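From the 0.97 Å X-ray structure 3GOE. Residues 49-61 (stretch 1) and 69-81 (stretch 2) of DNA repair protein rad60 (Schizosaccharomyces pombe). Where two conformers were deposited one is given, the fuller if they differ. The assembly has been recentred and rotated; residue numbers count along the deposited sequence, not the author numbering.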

# COMPACT_ATOMS: atom_id res chain seq x y z
N GLU A 49 -9.27 -10.91 3.39
CA GLU A 49 -8.64 -10.53 4.65
C GLU A 49 -7.25 -11.03 4.86
O GLU A 49 -6.47 -10.56 5.66
CB GLU A 49 -9.53 -11.08 5.83
CG GLU A 49 -9.74 -12.58 5.92
CD GLU A 49 -10.67 -13.22 6.95
OE1 GLU A 49 -11.14 -12.41 7.75
OE2 GLU A 49 -10.86 -14.47 6.82
N ARG A 50 -6.85 -12.06 4.24
CA ARG A 50 -5.57 -12.77 4.36
C ARG A 50 -4.49 -12.17 3.48
O ARG A 50 -3.33 -12.50 3.68
CB ARG A 50 -5.66 -14.32 4.15
CG ARG A 50 -6.36 -15.04 5.28
CD ARG A 50 -6.33 -16.56 5.24
NE ARG A 50 -6.87 -17.24 6.43
CZ ARG A 50 -6.68 -18.51 6.73
NH1 ARG A 50 -5.96 -19.25 5.92
NH2 ARG A 50 -7.25 -18.96 7.86
N ILE A 51 -4.81 -11.28 2.57
CA ILE A 51 -3.75 -10.61 1.81
C ILE A 51 -3.01 -9.70 2.77
O ILE A 51 -3.62 -9.00 3.58
CB ILE A 51 -4.32 -9.78 0.65
CG1 ILE A 51 -5.15 -10.66 -0.32
CG2 ILE A 51 -3.20 -9.02 -0.07
CD1 ILE A 51 -5.91 -9.85 -1.37
N ARG A 52 -1.68 -9.70 2.71
CA ARG A 52 -0.84 -8.88 3.54
C ARG A 52 0.17 -8.11 2.69
O ARG A 52 0.53 -8.54 1.60
CB ARG A 52 -0.07 -9.70 4.59
CG ARG A 52 -0.89 -10.43 5.61
CD ARG A 52 -0.06 -11.21 6.62
NE ARG A 52 0.86 -12.08 5.91
CZ ARG A 52 0.92 -13.40 5.92
NH1 ARG A 52 1.86 -13.97 5.17
NH2 ARG A 52 0.10 -14.18 6.62
N LEU A 53 0.62 -6.99 3.23
CA LEU A 53 1.73 -6.24 2.68
C LEU A 53 2.94 -6.32 3.58
O LEU A 53 2.79 -6.17 4.78
CB LEU A 53 1.41 -4.76 2.47
CG LEU A 53 0.26 -4.43 1.56
CD1 LEU A 53 0.11 -2.92 1.41
CD2 LEU A 53 0.35 -5.09 0.20
N GLU A 54 4.08 -6.62 2.99
CA GLU A 54 5.37 -6.67 3.71
C GLU A 54 6.25 -5.52 3.27
O GLU A 54 6.38 -5.28 2.07
CB GLU A 54 6.06 -8.01 3.48
CG GLU A 54 7.42 -8.34 4.08
CD GLU A 54 7.58 -9.85 3.94
OE1 GLU A 54 6.79 -10.64 4.50
OE2 GLU A 54 8.55 -10.22 3.23
N PHE A 55 6.82 -4.86 4.24
CA PHE A 55 7.70 -3.71 4.01
C PHE A 55 8.98 -3.97 4.74
O PHE A 55 8.95 -4.13 5.96
CB PHE A 55 7.04 -2.44 4.46
CG PHE A 55 7.89 -1.19 4.31
CD1 PHE A 55 8.50 -0.86 3.12
CD2 PHE A 55 8.14 -0.40 5.38
CE1 PHE A 55 9.32 0.26 2.93
CE2 PHE A 55 8.85 0.75 5.28
CZ PHE A 55 9.48 1.09 4.09
N GLU A 56 10.09 -4.08 4.01
CA GLU A 56 11.38 -4.37 4.63
C GLU A 56 11.30 -5.57 5.52
O GLU A 56 11.87 -5.67 6.62
CB GLU A 56 11.84 -3.09 5.37
CG GLU A 56 12.06 -2.01 4.30
CD GLU A 56 12.25 -0.61 4.84
OE1 GLU A 56 11.49 -0.10 5.71
OE2 GLU A 56 13.23 -0.03 4.31
N GLY A 57 10.60 -6.61 5.08
CA GLY A 57 10.74 -7.79 5.95
C GLY A 57 9.73 -7.77 7.07
O GLY A 57 9.73 -8.68 7.89
N GLU A 58 8.83 -6.80 7.16
CA GLU A 58 7.88 -6.69 8.24
C GLU A 58 6.44 -6.58 7.79
O GLU A 58 6.22 -5.89 6.80
CB GLU A 58 8.27 -5.44 9.08
CG GLU A 58 9.71 -4.99 8.87
CD GLU A 58 10.30 -4.00 9.85
OE1 GLU A 58 9.59 -3.05 10.28
OE2 GLU A 58 11.50 -4.16 10.19
N TRP A 59 5.46 -7.23 8.43
CA TRP A 59 4.08 -7.12 8.03
C TRP A 59 3.52 -5.78 8.41
O TRP A 59 3.62 -5.37 9.59
CB TRP A 59 3.17 -8.22 8.72
CG TRP A 59 3.55 -9.59 8.30
CD1 TRP A 59 3.85 -10.56 9.23
CD2 TRP A 59 3.67 -10.13 6.99
NE1 TRP A 59 4.15 -11.69 8.54
CE2 TRP A 59 4.05 -11.45 7.18
CE3 TRP A 59 3.50 -9.68 5.68
CZ2 TRP A 59 4.26 -12.31 6.10
CZ3 TRP A 59 3.70 -10.50 4.61
CH2 TRP A 59 4.09 -11.81 4.85
N LEU A 60 2.88 -5.07 7.47
CA LEU A 60 2.22 -3.83 7.78
C LEU A 60 0.87 -4.13 8.42
O LEU A 60 0.12 -5.00 7.99
CB LEU A 60 2.05 -3.02 6.51
CG LEU A 60 3.32 -2.50 5.87
CD1 LEU A 60 3.02 -1.80 4.55
CD2 LEU A 60 4.05 -1.54 6.75
N ASP A 61 0.52 -3.34 9.47
CA ASP A 61 -0.75 -3.49 10.13
C ASP A 61 -1.86 -2.95 9.25
O ASP A 61 -1.85 -1.77 8.91
CB ASP A 61 -0.72 -2.73 11.44
CG ASP A 61 -1.95 -2.82 12.31
OD1 ASP A 61 -3.02 -3.15 11.81
OD2 ASP A 61 -1.82 -2.50 13.51
N THR A 69 2.75 4.59 9.27
CA THR A 69 3.80 3.66 8.98
C THR A 69 5.06 4.42 8.62
O THR A 69 5.05 5.64 8.52
CB THR A 69 3.45 2.72 7.84
OG1 THR A 69 3.54 3.40 6.61
CG2 THR A 69 2.04 2.11 7.97
N GLU A 70 6.13 3.68 8.34
CA GLU A 70 7.35 4.34 7.86
C GLU A 70 7.44 4.48 6.35
O GLU A 70 8.47 4.90 5.78
CB GLU A 70 8.59 3.58 8.39
CG GLU A 70 8.59 3.68 9.94
CD GLU A 70 9.88 3.18 10.51
OE1 GLU A 70 10.66 2.56 9.75
OE2 GLU A 70 10.09 3.42 11.74
N LEU A 71 6.37 4.14 5.63
CA LEU A 71 6.37 4.29 4.18
C LEU A 71 6.59 5.73 3.76
O LEU A 71 6.06 6.66 4.36
CB LEU A 71 5.02 3.76 3.63
CG LEU A 71 4.79 2.26 3.72
CD1 LEU A 71 3.34 1.95 3.38
CD2 LEU A 71 5.76 1.52 2.87
N GLU A 72 7.36 5.88 2.70
CA GLU A 72 7.60 7.17 2.11
C GLU A 72 7.41 7.08 0.58
O GLU A 72 7.33 5.99 -0.01
CB GLU A 72 9.03 7.66 2.39
CG GLU A 72 9.30 7.83 3.89
CD GLU A 72 10.78 7.85 4.22
OE1 GLU A 72 11.62 7.96 3.29
OE2 GLU A 72 11.18 7.76 5.40
N ASP A 73 7.34 8.23 -0.04
CA ASP A 73 7.20 8.28 -1.45
C ASP A 73 8.28 7.48 -2.18
O ASP A 73 9.47 7.57 -1.85
CB ASP A 73 7.26 9.76 -1.85
CG ASP A 73 6.95 9.96 -3.32
OD1 ASP A 73 7.77 10.56 -4.05
OD2 ASP A 73 5.87 9.54 -3.78
N GLU A 74 7.87 6.69 -3.16
CA GLU A 74 8.69 5.83 -4.00
C GLU A 74 9.18 4.58 -3.28
O GLU A 74 10.01 3.86 -3.82
CB GLU A 74 9.82 6.61 -4.72
CG GLU A 74 9.27 7.65 -5.67
CD GLU A 74 8.65 7.31 -6.99
OE1 GLU A 74 8.55 6.12 -7.37
OE2 GLU A 74 8.22 8.25 -7.75
N ASP A 75 8.67 4.25 -2.08
CA ASP A 75 8.96 3.02 -1.45
C ASP A 75 8.28 1.84 -2.18
O ASP A 75 7.37 2.04 -2.99
CB ASP A 75 8.60 3.00 0.03
CG ASP A 75 9.65 3.63 0.90
OD1 ASP A 75 10.84 3.72 0.52
OD2 ASP A 75 9.31 4.04 2.05
N GLN A 76 8.80 0.65 -1.86
CA GLN A 76 8.28 -0.55 -2.45
C GLN A 76 7.87 -1.52 -1.34
O GLN A 76 8.49 -1.55 -0.30
CB GLN A 76 9.25 -1.21 -3.42
CG GLN A 76 10.58 -1.52 -2.85
CD GLN A 76 11.55 -1.72 -4.01
OE1 GLN A 76 11.28 -2.46 -4.94
NE2 GLN A 76 12.75 -1.10 -3.95
N VAL A 77 6.79 -2.24 -1.62
CA VAL A 77 6.26 -3.24 -0.71
C VAL A 77 5.96 -4.51 -1.51
O VAL A 77 5.79 -4.51 -2.72
CB VAL A 77 5.00 -2.79 0.03
CG1 VAL A 77 5.26 -1.55 0.87
CG2 VAL A 77 3.95 -2.58 -1.01
N SER A 78 5.89 -5.62 -0.78
CA SER A 78 5.52 -6.91 -1.33
C SER A 78 4.08 -7.28 -0.95
O SER A 78 3.73 -7.20 0.22
CB SER A 78 6.46 -7.99 -0.85
OG SER A 78 7.77 -7.81 -1.30
N VAL A 79 3.30 -7.69 -1.92
CA VAL A 79 1.98 -8.22 -1.70
C VAL A 79 2.07 -9.72 -1.51
O VAL A 79 2.58 -10.40 -2.44
CB VAL A 79 1.07 -7.90 -2.90
CG1 VAL A 79 -0.34 -8.42 -2.61
CG2 VAL A 79 1.10 -6.43 -3.22
N VAL A 80 1.55 -10.23 -0.42
CA VAL A 80 1.57 -11.69 -0.12
C VAL A 80 0.14 -12.15 -0.11
O VAL A 80 -0.64 -11.72 0.72
CB VAL A 80 2.30 -11.95 1.17
CG1 VAL A 80 2.26 -13.46 1.47
CG2 VAL A 80 3.71 -11.41 1.14
N LEU A 81 -0.22 -13.04 -1.04
CA LEU A 81 -1.62 -13.43 -1.20
C LEU A 81 -2.02 -14.63 -0.33
O LEU A 81 -3.23 -14.76 -0.04
CB LEU A 81 -1.90 -13.69 -2.70
CG LEU A 81 -1.69 -12.45 -3.58
CD1 LEU A 81 -1.92 -12.78 -5.05
CD2 LEU A 81 -2.61 -11.31 -3.17
O HOH W 1 -0.74 -13.45 3.22
O HOH W 2 9.94 -3.47 1.07

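Stretch 2 approaches stretch 1 first through side chains and then as an antiparallel strand, and together the two bury 750 Å² of surface. At its start, the CA-to-CB bond of Thr69 points toward stretch 1, and its CG2 lies 4.3 Å from Leu60 CD2. Its OG1 accepts a hydrogen bond from Leu71 N (3.1 Å), which ties the Thr69 side chain to the backbone two residues on. Glu70 is exposed and touches stretch 1 only lightly, with its C 4.1 Å and its CB 4.2 Å from Phe55 CE2.

Leu71 CD2 sits over one face of the Phe55 ring, 3.6 Å from the ring centroid and only 8° off the normal, a CH-pi arrangement that suits a branched aliphatic side chain. Its other methyl, CD1, is 3.9 Å from Leu60 CD1, so the leucine bridges two apolar residues of stretch 1.

From Glu72 to Asp75 the chain makes a type II turn, closed by Asp75 N to Glu72 O (3.0 Å). Asp73 and Glu74, at its exposed middle, do not touch stretch 1. Asp75 returns to it: OD2 accepts a hydrogen bond from Glu72 N (2.8 Å) and also lies 3.6 Å from Phe55 CZ, so one carboxylate both ties the turn and packs against the aromatic ring.

Gln76 directs its CA-to-CB bond away, and its backbone makes the contact instead. Its O lies at the edge of the Phe55 ring, 3.5 Å from CD1, and accepts a hydrogen bond from water 2 (2.8 Å), which in turn accepts one from Glu56 N (3.0 Å). Buried Val77 follows, placing CG1 4.0 Å from Phe55 CD1 and 4.3 Å from Leu60 CD1.

Regular pairing takes over at Ser78, whose N donates to Glu54 O and whose O accepts from Glu54 N, both at 2.9 Å. That same Ser78 O receives a CA-H...O contact from Leu53 CA (3.3 Å). The small Ser78 side chain shares a sheet face with Glu54 and Arg52. Val79 points to the other face, where its CG2 meets Leu53 CD2 at 3.7 Å and its CG1 meets Ile51 CG2 at 3.9 Å; compact aliphatic groups fill this buried side.

Val80 repeats the paired pattern, with Val80 N to Arg52 O at 2.8 Å and Arg52 N to Val80 O at 3.0 Å. Water 1 donates to Val80 O (3.0 Å) and Arg50 O (2.8 Å). The valine's CG2 abuts the edge of the Trp59 ring, 3.6 Å from CZ3, while CG1 lies 3.8 Å from Arg52 NH1. Finally, Leu81 reaches back with CD2 to Ile51 CG1 (3.9 Å).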